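Local coordinates for LamCAT (Aquimarina, PDB 6JH5), which is a marine bacterial laminarinase of glycoside hydrolase family 16, which probably hydrolyses the beta-1,3-glucosidic bonds of the algal glucan laminarin, at residues Glu121-Asn124 against Thr125-Gln128; Lys170-Asp174 against Gly175-His179. One frame throughout, in Å; residues are numbered along the deposited sequence.

Overall arrangement
Contact 1 and contact 2 are both local turns in the beta sandwich of a family 16 glycoside hydrolase. Contact 1 joins strand 120-121 to strand 128-136. It starts at Glu-121, the last residue of the E-x-D-x-x-E signature of the family, so it probably borders the active site. Contact 2 is the hairpin of strands 168-173 and 176-182. The centres of the two contacts are 16 Å apart, and their nearest atoms are about 6 Å apart without touching. A link runs through the signature: Trp-171 NE1 of contact 2 donates to the backbone oxygen of Asp-118, which lies three residues before Glu-121. The calcium ion is bound at Glu-11, Gly-49 and Asp-226, which belong to neither contact.

Contact 1 (Glu121-Asn124 against Thr125-Gln128); sequences EHVN and TEAQ
A type II' beta turn runs from Val-123 to Glu-126. It is closed by a nearly straight bond of 3.2 Å from Glu-126 N to Val-123 O. A second grip comes from His-122. Its CG is anti to the backbone N (chi1 -180°), which carries the ring across to the far arm of the turn. There NE2 donates to Glu-126 O at 2.6 Å, in the ring plane and on a lone pair of the carbonyl. Gln-128 O sits at the same ring's edge, 3.1 Å from CD2. The turn directly follows Glu-121, which ends the family 16 signature and whose OE2 accepts a hydrogen bond from Trp-96 NE1. On the other side of the turn backbone from the ring, the Val-123 and Glu-126 side chains run alongside each other, with Val-123 CG2 3.5 Å from Glu-126 OE2. The carboxylate has several partners. Gln-128 NE2 reaches OE1 from above the carboxylate plane, at 3.0 Å, and His-130 NE2 also bonds OE1. One water joins OE1 to Val-123 N and Gln-128 O. Another links OE2 to Asn-124 ND2, whose amide is fixed further by Gly-94 N at OD1 and Pro-210 O at ND2.

Contact 2 (Lys170-Asp174 against Gly175-His179); sequences KWFVD and GNLYH
Trp-171 and His-179 pair in a beta hairpin, with a type I' turn from Val-173 to Asn-176. Trp-171 N donates to His-179 O at 2.9 Å, and Tyr-178 N donates to Trp-171 O. Tyr-178 is the extra residue of a beta bulge, as Phe-172 already pairs with Leu-177. The tight part is an aromatic cluster of Trp-171, Tyr-178 and His-179. His-179 CD2 lies over one face of the indole, 3.4 Å from CE3, with the ring planes inclined at 40°. Tyr-178 CG sits between its backbone N and carbonyl carbon (chi1 70°). This turns the phenol across the neighbouring strand, where CZ is 3.5 Å from Trp-171 CB and CE1 is 3.7 Å from Val-173 CG2. A water ties Tyr-178 OH to Phe-172 O. Trp-171 and Val-173 also meet strands 128-136 and 158-164 of the sandwich. The other face is looser and nearer solvent. There Leu-177 CD1 makes a CH-pi contact over the Phe-172 ring, 4.2 Å from its centroid, and lies 3.8 Å from Lys-170 CB. The buried rings pack through carbon, yet one nitrogen of each is matched: Trp-171 NE1 bonds Asp-118 O and His-179 NE2 bonds Tyr-145 O. A leucine in place of Trp-171 would probably leave a gap beside the His-179 ring and the Asp-118 oxygen without its indole donor. The two bonds imply that a backbone carbonyl helps to set how each ring is turned.

Contact 1 (Glu121-Asn124 against Thr125-Gln128)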
loop_
_atom_site.group_PDB
_atom_site.type_symbol
_atom_site.label_atom_id
_atom_site.label_comp_id
_atom_site.label_asym_id
_atom_site.label_seq_id
_atom_site.Cartn_x
_atom_site.Cartn_y
_atom_site.Cartn_z
ATOM N N GLU A 121 5.371 -2.065 -2.694
ATOM C CA GLU A 121 4.905 -3.461 -2.624
ATOM C C GLU A 121 6.134 -4.367 -2.515
ATOM O O GLU A 121 7.109 -4.069 -3.113
ATOM C CB GLU A 121 4.065 -3.896 -3.809
ATOM C CG GLU A 121 2.646 -3.394 -3.719
ATOM C CD GLU A 121 1.873 -3.822 -4.952
ATOM O OE1 GLU A 121 2.151 -3.269 -5.989
ATOM O OE2 GLU A 121 1.110 -4.769 -4.843
ATOM N N HIS A 122 6.014 -5.422 -1.731
ATOM C CA HIS A 122 7.090 -6.426 -1.647
ATOM C C HIS A 122 6.445 -7.810 -1.685
ATOM O O HIS A 122 5.386 -7.941 -1.146
ATOM C CB HIS A 122 7.918 -6.251 -0.375
ATOM C CG HIS A 122 9.026 -7.234 -0.247
ATOM N ND1 HIS A 122 8.913 -8.370 0.497
ATOM C CD2 HIS A 122 10.233 -7.288 -0.827
ATOM C CE1 HIS A 122 10.018 -9.054 0.395
ATOM N NE2 HIS A 122 10.835 -8.421 -0.388
ATOM N N VAL A 123 7.116 -8.770 -2.313
ATOM C CA VAL A 123 6.561 -10.148 -2.308
ATOM C C VAL A 123 7.643 -11.140 -1.914
ATOM O O VAL A 123 8.790 -10.923 -2.215
ATOM C CB VAL A 123 5.952 -10.598 -3.647
ATOM C CG1 VAL A 123 4.635 -9.919 -3.975
ATOM C CG2 VAL A 123 6.937 -10.456 -4.778
ATOM N N ASN A 124 7.200 -12.167 -1.220
ATOM C CA ASN A 124 8.067 -13.321 -0.930
ATOM C C ASN A 124 9.362 -12.872 -0.242
ATOM O O ASN A 124 9.280 -12.162 0.704
ATOM C CB ASN A 124 8.254 -14.115 -2.217
ATOM C CG ASN A 124 6.958 -14.702 -2.729
ATOM O OD1 ASN A 124 6.111 -15.070 -1.956
ATOM N ND2 ASN A 124 6.817 -14.751 -4.031
ATOM N N THR A 125 10.506 -13.325 -0.735
ATOM C CA THR A 125 11.806 -12.967 -0.123
ATOM C C THR A 125 12.631 -12.115 -1.088
ATOM O O THR A 125 13.818 -12.111 -0.986
ATOM C CB THR A 125 12.560 -14.228 0.315
ATOM O OG1 THR A 125 12.804 -15.069 -0.802
ATOM C CG2 THR A 125 11.807 -15.012 1.363
ATOM N N GLU A 126 11.961 -11.398 -1.966
ATOM C CA GLU A 126 12.715 -10.651 -2.993
ATOM C C GLU A 126 13.600 -9.602 -2.337
ATOM O O GLU A 126 13.196 -8.997 -1.398
ATOM C CB GLU A 126 11.782 -9.953 -3.973
ATOM C CG GLU A 126 10.999 -10.905 -4.828
ATOM C CD GLU A 126 10.265 -10.229 -5.963
ATOM O OE1 GLU A 126 10.219 -8.997 -5.983
ATOM O OE2 GLU A 126 9.737 -10.955 -6.791
ATOM N N ALA A 127 14.757 -9.359 -2.944
ATOM C CA ALA A 127 15.694 -8.357 -2.412
ATOM C C ALA A 127 15.445 -7.027 -3.133
ATOM O O ALA A 127 16.367 -6.394 -3.537
ATOM C CB ALA A 127 17.119 -8.817 -2.582
ATOM N N GLN A 128 14.183 -6.704 -3.336
ATOM C CA GLN A 128 13.810 -5.442 -4.005
ATOM C C GLN A 128 12.358 -5.123 -3.662
ATOM O O GLN A 128 11.660 -5.981 -3.188
ATOM C CB GLN A 128 13.876 -5.591 -5.514
ATOM C CG GLN A 128 12.888 -6.626 -6.010
ATOM C CD GLN A 128 13.000 -6.939 -7.474
ATOM O OE1 GLN A 128 13.661 -6.249 -8.206
ATOM N NE2 GLN A 128 12.324 -7.986 -7.896
HETATM O O HOH W 1 9.332 -7.497 -3.920
HETATM O O HOH W 2 9.082 -13.681 -5.824
#

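Contact 2 (Lys170-Asp174 against Gly175-His179)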
loop_
_atom_site.group_PDB
_atom_site.type_symbol
_atom_site.label_atom_id
_atom_site.label_comp_id
_atom_site.label_asym_id
_atom_site.label_seq_id
_atom_site.Cartn_x
_atom_site.Cartn_y
_atom_site.Cartn_z
ATOM N N LYS A 170 6.717 10.407 -8.888
ATOM C CA LYS A 170 8.086 9.890 -8.710
ATOM C C LYS A 170 8.113 9.005 -7.458
ATOM O O LYS A 170 7.490 9.359 -6.514
ATOM C CB LYS A 170 9.048 11.055 -8.534
ATOM C CG LYS A 170 9.329 11.855 -9.781
ATOM C CD LYS A 170 10.185 13.053 -9.421
ATOM C CE LYS A 170 10.723 13.818 -10.592
ATOM N NZ LYS A 170 11.796 14.732 -10.156
ATOM N N TRP A 171 8.842 7.904 -7.525
ATOM C CA TRP A 171 8.943 6.915 -6.429
ATOM C C TRP A 171 10.369 6.877 -5.881
ATOM O O TRP A 171 11.291 6.860 -6.635
ATOM C CB TRP A 171 8.586 5.509 -6.908
ATOM C CG TRP A 171 7.144 5.183 -7.143
ATOM C CD1 TRP A 171 6.341 4.425 -6.348
ATOM C CD2 TRP A 171 6.360 5.500 -8.300
ATOM N NE1 TRP A 171 5.108 4.285 -6.905
ATOM C CE2 TRP A 171 5.091 4.930 -8.105
ATOM C CE3 TRP A 171 6.598 6.239 -9.459
ATOM C CZ2 TRP A 171 4.086 5.056 -9.050
ATOM C CZ3 TRP A 171 5.605 6.354 -10.394
ATOM C CH2 TRP A 171 4.358 5.779 -10.184
ATOM N N PHE A 172 10.485 6.840 -4.567
ATOM C CA PHE A 172 11.822 6.770 -3.965
ATOM C C PHE A 172 11.845 5.798 -2.791
ATOM O O PHE A 172 10.839 5.561 -2.189
ATOM C CB PHE A 172 12.162 8.111 -3.318
ATOM C CG PHE A 172 11.977 9.335 -4.171
ATOM C CD1 PHE A 172 10.730 9.867 -4.387
ATOM C CD2 PHE A 172 13.053 9.975 -4.732
ATOM C CE1 PHE A 172 10.557 10.999 -5.151
ATOM C CE2 PHE A 172 12.886 11.110 -5.496
ATOM C CZ PHE A 172 11.640 11.625 -5.696
ATOM N N VAL A 173 13.001 5.198 -2.555
ATOM C CA VAL A 173 13.248 4.452 -1.290
ATOM C C VAL A 173 14.501 5.065 -0.671
ATOM O O VAL A 173 15.457 5.211 -1.361
ATOM C CB VAL A 173 13.393 2.935 -1.457
ATOM C CG1 VAL A 173 13.630 2.267 -0.108
ATOM C CG2 VAL A 173 12.185 2.361 -2.166
ATOM N N ASP A 174 14.376 5.566 0.550
ATOM C CA ASP A 174 15.503 6.224 1.264
ATOM C C ASP A 174 16.014 7.396 0.431
ATOM O O ASP A 174 17.210 7.621 0.388
ATOM C CB ASP A 174 16.574 5.219 1.649
ATOM C CG ASP A 174 16.041 4.072 2.483
ATOM O OD1 ASP A 174 15.150 4.303 3.279
ATOM O OD2 ASP A 174 16.528 2.995 2.296
ATOM N N GLY A 175 15.100 8.048 -0.281
ATOM C CA GLY A 175 15.402 9.232 -1.102
ATOM C C GLY A 175 16.007 8.898 -2.449
ATOM O O GLY A 175 16.336 9.793 -3.146
ATOM N N ASN A 176 16.095 7.626 -2.773
ATOM C CA ASN A 176 16.684 7.197 -4.059
ATOM C C ASN A 176 15.556 7.032 -5.088
ATOM O O ASN A 176 14.718 6.212 -4.890
ATOM C CB ASN A 176 17.487 5.914 -3.890
ATOM C CG ASN A 176 18.635 6.084 -2.923
ATOM O OD1 ASN A 176 18.807 5.293 -2.018
ATOM N ND2 ASN A 176 19.402 7.119 -3.115
ATOM N N LEU A 177 15.608 7.830 -6.149
ATOM C CA LEU A 177 14.569 7.793 -7.211
ATOM C C LEU A 177 14.750 6.516 -8.028
ATOM O O LEU A 177 15.850 6.245 -8.415
ATOM C CB LEU A 177 14.752 9.019 -8.103
ATOM C CG LEU A 177 13.843 9.094 -9.317
ATOM C CD1 LEU A 177 12.421 9.266 -8.868
ATOM C CD2 LEU A 177 14.263 10.236 -10.217
ATOM N N TYR A 178 13.680 5.750 -8.214
ATOM C CA TYR A 178 13.786 4.503 -9.012
ATOM C C TYR A 178 12.645 4.343 -10.026
ATOM O O TYR A 178 12.746 3.498 -10.847
ATOM C CB TYR A 178 13.871 3.292 -8.086
ATOM C CG TYR A 178 12.589 3.011 -7.360
ATOM C CD1 TYR A 178 12.308 3.654 -6.183
ATOM C CD2 TYR A 178 11.649 2.154 -7.884
ATOM C CE1 TYR A 178 11.132 3.425 -5.509
ATOM C CE2 TYR A 178 10.472 1.903 -7.215
ATOM C CZ TYR A 178 10.205 2.554 -6.033
ATOM O OH TYR A 178 9.046 2.331 -5.378
ATOM N N HIS A 179 11.587 5.138 -9.923
ATOM C CA HIS A 179 10.465 5.005 -10.882
ATOM C C HIS A 179 9.814 6.368 -11.073
ATOM O O HIS A 179 9.868 7.159 -10.183
ATOM C CB HIS A 179 9.471 3.929 -10.410
ATOM C CG HIS A 179 8.389 3.572 -11.372
ATOM N ND1 HIS A 179 8.622 3.330 -12.697
ATOM C CD2 HIS A 179 7.073 3.377 -11.194
ATOM C CE1 HIS A 179 7.499 3.015 -13.279
ATOM N NE2 HIS A 179 6.545 3.040 -12.398
HETATM O O HOH W 3 8.829 3.486 -2.926
#